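PDB 6LPH: suppressor of fused homolog from Drosophila melanogaster, which probably binds and sequesters DNA-binding transcription factors, and is represented here by its N-terminal part. Local coordinates for residues Leu79-Gly84 / His89-Gly94; Pro179-Ile184 / Val191-Ile196. All coordinates share one frame; numbering follows the deposited sequence.

Contact 1 of 2, residues Leu79-Gly84 / His89-Gly94; sequences LSDLHG and HLREEG
With chi1 at -179°, Asp81 CG stands opposite the backbone N, and the end of the side chain comes close to His89 and Arg91. His89 holds CG beside its own backbone N (chi1 -66°), and the ring lies against the backbone of Leu79, Ser80 and Asp81. There Leu79 O is 3.2 Å from His89 CE1, and Ser80 O is 3.3 Å from His89 CD2. His89 NE2 is hydrogen-bonded to Gly78 O, just before residues 79-84. Both segments belong to the loop between strands 71-77 and 97-109. Within residues 79-84, Asp81 OD2 accepts from His83 N in an Asx turn and from Gly84 N at 2.8 Å, both from the same face of its plane. Two waters join the segments. Water 1 donates to Asp81 OD2 and accepts from His89 N at 2.8 Å. Water 2 donates to His89 O at 2.7 Å and weakly to Asp81 OD1. Arg91 adds a long salt bridge, with NH2 3.7 Å from Asp81 OD1. The two side chains cross at about a right angle, their flat groups 65° apart, and no N-H points at the oxygen. Replacing Asp81 with an alanine is likely to leave His83 N and Gly84 N without their acceptor, Arg91 without its nearby charge, and the two waters without their link to residues 79-84. The Asp81 backbone also bonds outward, N to Ser98 OG and O to Thr188 OG1. Ring packing and water bridges thus join the loop together, while Arg91 contributes charge attraction rather than a directed bond.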
ATOM      1  N   LEU A  79       5.406  -4.150  -9.744  1.00 11.44           N
ATOM      2  CA  LEU A  79       6.167  -2.934 -10.121  1.00 11.94           C
ATOM      3  C   LEU A  79       7.662  -3.235 -10.206  1.00 12.01           C
ATOM      4  O   LEU A  79       8.388  -2.599 -10.981  1.00 14.25           O
ATOM      5  CB  LEU A  79       5.888  -1.755  -9.148  1.00 11.98           C
ATOM      6  CG  LEU A  79       4.427  -1.250  -9.254  1.00 12.71           C
ATOM      7  CD1 LEU A  79       4.069  -0.403  -8.061  1.00 11.47           C
ATOM      8  CD2 LEU A  79       4.358  -0.373 -10.475  1.00 17.86           C
ATOM      9  N   SER A  80       8.105  -4.204  -9.417  1.00 12.45           N
ATOM     10  CA  SER A  80       9.479  -4.724  -9.542  1.00 12.93           C
ATOM     11  C   SER A  80       9.497  -5.894 -10.544  1.00 13.38           C
ATOM     12  O   SER A  80       8.436  -6.325 -11.035  1.00 12.18           O
ATOM     13  CB  SER A  80      10.005  -5.154  -8.175  1.00 12.80           C
ATOM     14  OG  SER A  80       9.315  -6.305  -7.721  1.00 14.09           O
ATOM     15  N   ASP A  81      10.690  -6.387 -10.873  1.00 12.93           N
ATOM     16  CA  ASP A  81      10.806  -7.444 -11.868  1.00 14.08           C
ATOM     17  C   ASP A  81      10.662  -8.807 -11.185  1.00 14.03           C
ATOM     18  O   ASP A  81      11.654  -9.376 -10.711  1.00 15.50           O
ATOM     19  CB  ASP A  81      12.146  -7.335 -12.616  1.00 15.83           C
ATOM     20  CG  ASP A  81      12.314  -8.399 -13.688  1.00 18.00           C
ATOM     21  OD1 ASP A  81      13.401  -8.465 -14.298  1.00 22.13           O
ATOM     22  OD2 ASP A  81      11.374  -9.191 -13.913  1.00 18.29           O
ATOM     23  N   LEU A  82       9.427  -9.312 -11.132  1.00 12.26           N
ATOM     24  CA  LEU A  82       9.133 -10.611 -10.512  1.00 13.97           C
ATOM     25  C   LEU A  82       9.783 -11.799 -11.239  1.00 14.89           C
ATOM     26  O   LEU A  82      10.082 -12.821 -10.628  1.00 15.26           O
ATOM     27  CB  LEU A  82       7.615 -10.835 -10.506  1.00 11.97           C
ATOM     28  CG  LEU A  82       6.766  -9.776  -9.756  1.00 11.71           C
ATOM     29  CD1 LEU A  82       5.253 -10.120  -9.802  1.00 10.78           C
ATOM     30  CD2 LEU A  82       7.263  -9.609  -8.315  1.00 11.76           C
ATOM     31  N   HIS A  83       9.967 -11.682 -12.548  1.00 16.45           N
ATOM     32  CA  HIS A  83      10.248 -12.865 -13.360  1.00 16.19           C
ATOM     33  C   HIS A  83      11.622 -12.945 -13.939  1.00 16.91           C
ATOM     34  O   HIS A  83      12.126 -14.028 -14.112  1.00 20.10           O
ATOM     35  CB  HIS A  83       9.220 -12.994 -14.465  1.00 17.20           C
ATOM     36  CG  HIS A  83       7.809 -13.031 -13.961  1.00 17.68           C
ATOM     37  ND1 HIS A  83       7.231 -14.163 -13.518  1.00 22.33           N
ATOM     38  CD2 HIS A  83       6.847 -12.032 -13.870  1.00 18.04           C
ATOM     39  CE1 HIS A  83       5.957 -13.902 -13.146  1.00 21.15           C
ATOM     40  NE2 HIS A  83       5.727 -12.594 -13.354  1.00 20.36           N
ATOM     41  N   GLY A  84      12.211 -11.812 -14.302  1.00 19.64           N
ATOM     42  CA  GLY A  84      13.556 -11.795 -14.854  1.00 22.24           C
ATOM     43  C   GLY A  84      13.648 -12.050 -16.349  1.00 21.45           C
ATOM     44  O   GLY A  84      14.746 -12.053 -16.888  1.00 25.15           O
ATOM     45  N   HIS A  89       9.149  -6.095 -17.764  1.00 17.17           N
ATOM     46  CA  HIS A  89      10.191  -5.115 -17.505  1.00 18.68           C
ATOM     47  C   HIS A  89      11.392  -5.405 -18.333  1.00 20.47           C
ATOM     48  O   HIS A  89      11.971  -6.479 -18.247  1.00 21.77           O
ATOM     49  CB  HIS A  89      10.570  -5.111 -16.014  1.00 18.97           C
ATOM     50  CG  HIS A  89       9.462  -4.631 -15.095  1.00 17.01           C
ATOM     51  ND1 HIS A  89       9.103  -3.326 -15.002  1.00 17.81           N
ATOM     52  CD2 HIS A  89       8.622  -5.333 -14.222  1.00 14.67           C
ATOM     53  CE1 HIS A  89       8.087  -3.199 -14.116  1.00 17.29           C
ATOM     54  NE2 HIS A  89       7.793  -4.428 -13.639  1.00 15.18           N
ATOM     55  N   LEU A  90      11.767  -4.447 -19.169  1.00 22.54           N
ATOM     56  CA  LEU A  90      12.905  -4.605 -20.066  1.00 26.15           C
ATOM     57  C   LEU A  90      14.170  -4.473 -19.235  1.00 25.05           C
ATOM     58  O   LEU A  90      14.248  -3.626 -18.359  1.00 28.30           O
ATOM     59  CB  LEU A  90      12.853  -3.559 -21.186  1.00 28.98           C
ATOM     60  CG  LEU A  90      11.635  -3.616 -22.130  1.00 32.47           C
ATOM     61  CD1 LEU A  90      11.693  -2.482 -23.150  1.00 33.61           C
ATOM     62  CD2 LEU A  90      11.443  -4.968 -22.827  1.00 39.46           C
ATOM     63  N   ARG A  91      15.152  -5.325 -19.469  1.00 28.31           N
ATOM     64  CA  ARG A  91      16.370  -5.267 -18.675  1.00 28.88           C
ATOM     65  C   ARG A  91      17.486  -4.539 -19.405  1.00 34.88           C
ATOM     66  O   ARG A  91      17.934  -4.967 -20.463  1.00 38.31           O
ATOM     67  CB  ARG A  91      16.811  -6.661 -18.284  1.00 29.90           C
ATOM     68  CG  ARG A  91      15.748  -7.468 -17.560  1.00 31.12           C
ATOM     69  CD  ARG A  91      16.417  -8.552 -16.737  1.00 36.32           C
ATOM     70  NE  ARG A  91      17.358  -7.894 -15.843  1.00 44.16           N
ATOM     71  CZ  ARG A  91      17.596  -8.261 -14.591  1.00 39.55           C
ATOM     72  NH1 ARG A  91      18.439  -7.553 -13.847  1.00 35.70           N
ATOM     73  NH2 ARG A  91      16.958  -9.311 -14.072  1.00 55.40           N
ATOM     74  N   GLU A  92      17.922  -3.426 -18.833  0.70 34.56           N
ATOM     75  CA  GLU A  92      18.961  -2.615 -19.428  0.70 36.52           C
ATOM     76  C   GLU A  92      20.304  -2.949 -18.791  0.70 40.58           C
ATOM     77  O   GLU A  92      20.402  -3.143 -17.580  0.70 33.57           O
ATOM     78  CB  GLU A  92      18.617  -1.150 -19.213  0.70 41.80           C
ATOM     79  CG  GLU A  92      17.826  -0.512 -20.338  0.70 46.14           C
ATOM     80  CD  GLU A  92      18.706   0.335 -21.233  0.70 51.57           C
ATOM     81  OE1 GLU A  92      19.791   0.753 -20.774  0.70 53.18           O
ATOM     82  OE2 GLU A  92      18.320   0.587 -22.391  0.70 38.79           O
ATOM     83  N   GLU A  93      21.351  -3.023 -19.598  0.70 31.84           N
ATOM     84  CA  GLU A  93      22.676  -3.232 -19.038  0.70 38.46           C
ATOM     85  C   GLU A  93      23.000  -2.058 -18.123  0.70 38.56           C
ATOM     86  O   GLU A  93      22.675  -0.905 -18.421  0.70 36.49           O
ATOM     87  CB  GLU A  93      23.735  -3.360 -20.130  0.70 41.54           C
ATOM     88  CG  GLU A  93      25.070  -3.875 -19.613  0.70 43.93           C
ATOM     89  CD  GLU A  93      26.253  -3.376 -20.421  0.70 52.41           C
ATOM     90  OE1 GLU A  93      27.211  -2.852 -19.803  0.70 63.05           O
ATOM     91  OE2 GLU A  93      26.230  -3.502 -21.669  0.70 60.60           O
ATOM     92  N   GLY A  94      23.611  -2.362 -16.987  1.00 47.36           N
ATOM     93  CA  GLY A  94      24.027  -1.316 -16.054  1.00 44.96           C
ATOM     94  C   GLY A  94      22.944  -0.723 -15.164  1.00 41.56           C
ATOM     95  O   GLY A  94      23.243   0.148 -14.341  1.00 45.44           O
TER
HETATM   96  O   HOH W   1       9.399  -8.540 -16.352  1.00 16.82           O
HETATM   97  O   HOH W   2      12.214  -8.637 -16.700  1.00 20.61           O

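Contact 2 of 2, residues Pro179-Ile184 / Val191-Ile196; sequences PQLGCI and VDFCQI
Phe193 packs against Leu181, Gly182 and Ile184 across the antiparallel pairing of strands 172-186 and 189-199. Its CB starts 3.5 Å from Gly182 O. CG lies 3.6 Å from Leu181 CB. The ring then splits its contacts. CD1 comes within 3.3 Å of Gly182 O, which sits at the ring edge. On the other branch, CD2 and CE2 lie under Leu181 CD1. This methyl makes a CH-pi contact over one face, 4.1 Å from the ring centroid. Farther out along the CD1 side, CE1 is 3.9 Å from Ile184 CD1, and CZ meets the same methyl from the edge. Val191 CG1 lies over the opposite face, offset toward the rim. In Ile184, chi1 of 68° sets CG1 by the ring, and the extended chi2 carries CD1 to its edge.

The backbones fix this register. Ile184 and Val191 form a hydrogen-bonded pair, with Val191 N to Ile184 O at 2.8 Å and a second bond from Ile184 N to Val191 O. Cys183 and Asp192 make the non-hydrogen-bonded pair beside it. Phe193 N continues the link to Gly182 O at 3.0 Å. Gly182 has a positive phi, which favours glycine where the chain enters the pairing. Farther out, Pro179 CD rests beside Gln195 OE1, which takes a hydrogen bond from Arg107. Helix 16-28 covers Leu181 through Leu25 and Val28. In this hairpin, backbone bonds set the pairing, and apolar contacts hold the Phe193 ring between Leu181 CD1 and Val191 CG1, with Ile184 CD1 at its edge.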
ATOM      1  N   PRO A 179       8.625   0.983   7.154  1.00 14.97           N
ATOM      2  CA  PRO A 179       9.486   0.847   8.335  1.00 16.90           C
ATOM      3  C   PRO A 179       9.924  -0.605   8.616  1.00 16.61           C
ATOM      4  O   PRO A 179      11.009  -0.826   9.151  1.00 19.22           O
ATOM      5  CB  PRO A 179       8.596   1.379   9.484  1.00 17.81           C
ATOM      6  CG  PRO A 179       7.195   1.168   9.007  1.00 17.79           C
ATOM      7  CD  PRO A 179       7.235   1.347   7.510  1.00 15.31           C
ATOM      8  N   GLN A 180       9.080  -1.573   8.270  1.00 16.57           N
ATOM      9  CA  GLN A 180       9.376  -3.003   8.464  1.00 17.15           C
ATOM     10  C   GLN A 180      10.172  -3.557   7.303  1.00 16.66           C
ATOM     11  O   GLN A 180      11.130  -4.326   7.487  1.00 18.59           O
ATOM     12  CB  GLN A 180       8.068  -3.788   8.444  1.00 18.07           C
ATOM     13  CG  GLN A 180       7.709  -4.387   9.736  1.00 19.80           C
ATOM     14  CD  GLN A 180       6.351  -5.018   9.688  1.00 17.67           C
ATOM     15  OE1 GLN A 180       5.490  -4.639   8.872  1.00 16.87           O
ATOM     16  NE2 GLN A 180       6.141  -5.997  10.562  1.00 19.32           N
ATOM     17  N   LEU A 181       9.738  -3.214   6.096  1.00 15.32           N
ATOM     18  CA  LEU A 181      10.263  -3.911   4.911  1.00 17.19           C
ATOM     19  C   LEU A 181      11.534  -3.286   4.375  1.00 16.63           C
ATOM     20  O   LEU A 181      12.371  -3.990   3.826  1.00 17.38           O
ATOM     21  CB  LEU A 181       9.219  -4.031   3.808  1.00 15.84           C
ATOM     22  CG  LEU A 181       7.917  -4.722   4.232  1.00 16.24           C
ATOM     23  CD1 LEU A 181       7.002  -4.888   3.035  1.00 15.52           C
ATOM     24  CD2 LEU A 181       8.211  -6.053   4.901  1.00 17.68           C
ATOM     25  N   GLY A 182      11.652  -1.966   4.527  1.00 14.68           N
ATOM     26  CA  GLY A 182      12.837  -1.243   4.071  1.00 19.04           C
ATOM     27  C   GLY A 182      13.127  -1.440   2.584  1.00 18.46           C
ATOM     28  O   GLY A 182      12.246  -1.332   1.739  1.00 17.36           O
ATOM     29  N   CYS A 183      14.378  -1.742   2.259  1.00 17.35           N
ATOM     30  CA  CYS A 183      14.769  -1.882   0.864  1.00 18.77           C
ATOM     31  C   CYS A 183      15.613  -3.149   0.803  1.00 18.15           C
ATOM     32  O   CYS A 183      16.380  -3.405   1.715  1.00 19.12           O
ATOM     33  CB  CYS A 183      15.578  -0.652   0.416  1.00 20.97           C
ATOM     34  SG  CYS A 183      14.749   0.956   0.690  1.00 35.50           S
ATOM     35  N   ILE A 184      15.446  -3.956  -0.240  1.00 17.23           N
ATOM     36  CA  ILE A 184      16.180  -5.217  -0.336  1.00 18.15           C
ATOM     37  C   ILE A 184      16.824  -5.393  -1.711  1.00 19.06           C
ATOM     38  O   ILE A 184      16.409  -4.753  -2.704  1.00 17.83           O
ATOM     39  CB  ILE A 184      15.286  -6.446  -0.075  1.00 18.01           C
ATOM     40  CG1 ILE A 184      14.256  -6.631  -1.219  1.00 17.19           C
ATOM     41  CG2 ILE A 184      14.566  -6.347   1.284  1.00 17.74           C
ATOM     42  CD1 ILE A 184      13.381  -7.868  -1.058  1.00 16.09           C
ATOM     43  N   VAL A 191      14.837  -3.602  -4.754  1.00 15.25           N
ATOM     44  CA  VAL A 191      13.393  -3.316  -4.560  1.00 15.91           C
ATOM     45  C   VAL A 191      13.286  -2.489  -3.285  1.00 14.79           C
ATOM     46  O   VAL A 191      13.597  -2.991  -2.204  1.00 15.22           O
ATOM     47  CB  VAL A 191      12.594  -4.610  -4.406  1.00 15.84           C
ATOM     48  CG1 VAL A 191      11.089  -4.329  -4.075  1.00 15.85           C
ATOM     49  CG2 VAL A 191      12.692  -5.444  -5.681  1.00 14.42           C
ATOM     50  N   ASP A 192      12.873  -1.221  -3.418  1.00 15.56           N
ATOM     51  CA  ASP A 192      12.516  -0.376  -2.259  1.00 17.02           C
ATOM     52  C   ASP A 192      11.048  -0.665  -1.943  1.00 14.77           C
ATOM     53  O   ASP A 192      10.254  -0.772  -2.861  1.00 16.68           O
ATOM     54  CB  ASP A 192      12.551   1.111  -2.665  1.00 18.39           C
ATOM     55  CG  ASP A 192      13.952   1.682  -2.746  1.00 24.67           C
ATOM     56  OD1 ASP A 192      14.915   0.952  -2.446  1.00 30.13           O
ATOM     57  OD2 ASP A 192      14.097   2.885  -3.098  1.00 30.65           O
ATOM     58  N   PHE A 193      10.658  -0.732  -0.675  1.00 12.71           N
ATOM     59  CA  PHE A 193       9.219  -0.813  -0.353  1.00 12.17           C
ATOM     60  C   PHE A 193       8.689   0.584  -0.058  1.00 12.41           C
ATOM     61  O   PHE A 193       9.030   1.189   0.968  1.00 12.36           O
ATOM     62  CB  PHE A 193       8.961  -1.839   0.759  1.00 12.84           C
ATOM     63  CG  PHE A 193       9.235  -3.259   0.309  1.00 14.34           C
ATOM     64  CD1 PHE A 193      10.524  -3.831   0.435  1.00 15.25           C
ATOM     65  CD2 PHE A 193       8.248  -3.991  -0.313  1.00 11.63           C
ATOM     66  CE1 PHE A 193      10.788  -5.126  -0.033  1.00 14.55           C
ATOM     67  CE2 PHE A 193       8.507  -5.276  -0.794  1.00 15.69           C
ATOM     68  CZ  PHE A 193       9.766  -5.850  -0.654  1.00 12.84           C
ATOM     69  N   CYS A 194       7.895   1.121  -1.003  1.00 12.96           N
ATOM     70  CA  CYS A 194       7.392   2.483  -0.908  1.00 12.33           C
ATOM     71  C   CYS A 194       6.014   2.452  -0.267  1.00 12.80           C
ATOM     72  O   CYS A 194       5.024   2.017  -0.886  1.00 11.62           O
ATOM     73  CB  CYS A 194       7.319   3.131  -2.296  1.00 14.13           C
ATOM     74  SG  CYS A 194       8.980   3.485  -2.901  1.00 18.43           S
ATOM     75  N   GLN A 195       5.949   2.917   0.977  1.00 11.97           N
ATOM     76  CA  GLN A 195       4.684   2.890   1.698  1.00 11.90           C
ATOM     77  C   GLN A 195       3.888   4.151   1.416  1.00 12.88           C
ATOM     78  O   GLN A 195       4.331   5.288   1.665  1.00 13.02           O
ATOM     79  CB  GLN A 195       4.895   2.735   3.200  1.00 12.47           C
ATOM     80  CG  GLN A 195       3.588   2.592   3.983  1.00 11.55           C
ATOM     81  CD  GLN A 195       3.838   2.409   5.455  1.00 12.30           C
ATOM     82  OE1 GLN A 195       4.536   1.472   5.872  1.00 13.49           O
ATOM     83  NE2 GLN A 195       3.290   3.307   6.258  1.00 11.97           N
ATOM     84  N   ILE A 196       2.688   3.925   0.909  1.00 14.00           N
ATOM     85  CA  ILE A 196       1.764   4.995   0.616  1.00 14.35           C
ATOM     86  C   ILE A 196       1.095   5.417   1.931  1.00 13.07           C
ATOM     87  O   ILE A 196       0.759   4.562   2.765  1.00 13.02           O
ATOM     88  CB  ILE A 196       0.805   4.504  -0.498  1.00 19.60           C
ATOM     89  CG1 ILE A 196       1.351   4.888  -1.876  1.00 21.15           C
ATOM     90  CG2 ILE A 196      -0.540   5.172  -0.475  1.00 22.81           C
ATOM     91  CD1 ILE A 196       2.831   4.828  -2.038  1.00 22.91           C
TER

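How the contacts relate
The two contacts follow one another along the chain and neither nest nor cross. From the N terminus, helix 16-28 comes first and later lies against both; at contact 1 its Ile21 meets Ser80 and Leu82. After strand 71-77, contact 1 closes a short loop that leads into strand 97-109. Much later, contact 2 closes the hairpin of strands 172-186 and 189-199. Strand 97-109 runs parallel to 189-199 in the mixed sheet and ties the two regions together: Glu103 bonds to Ser80 and to the backbone of Asp192. The contacts also meet directly, with Ser80 CB 3.7 Å from Val191 CG2, although their centres are about 18 Å apart.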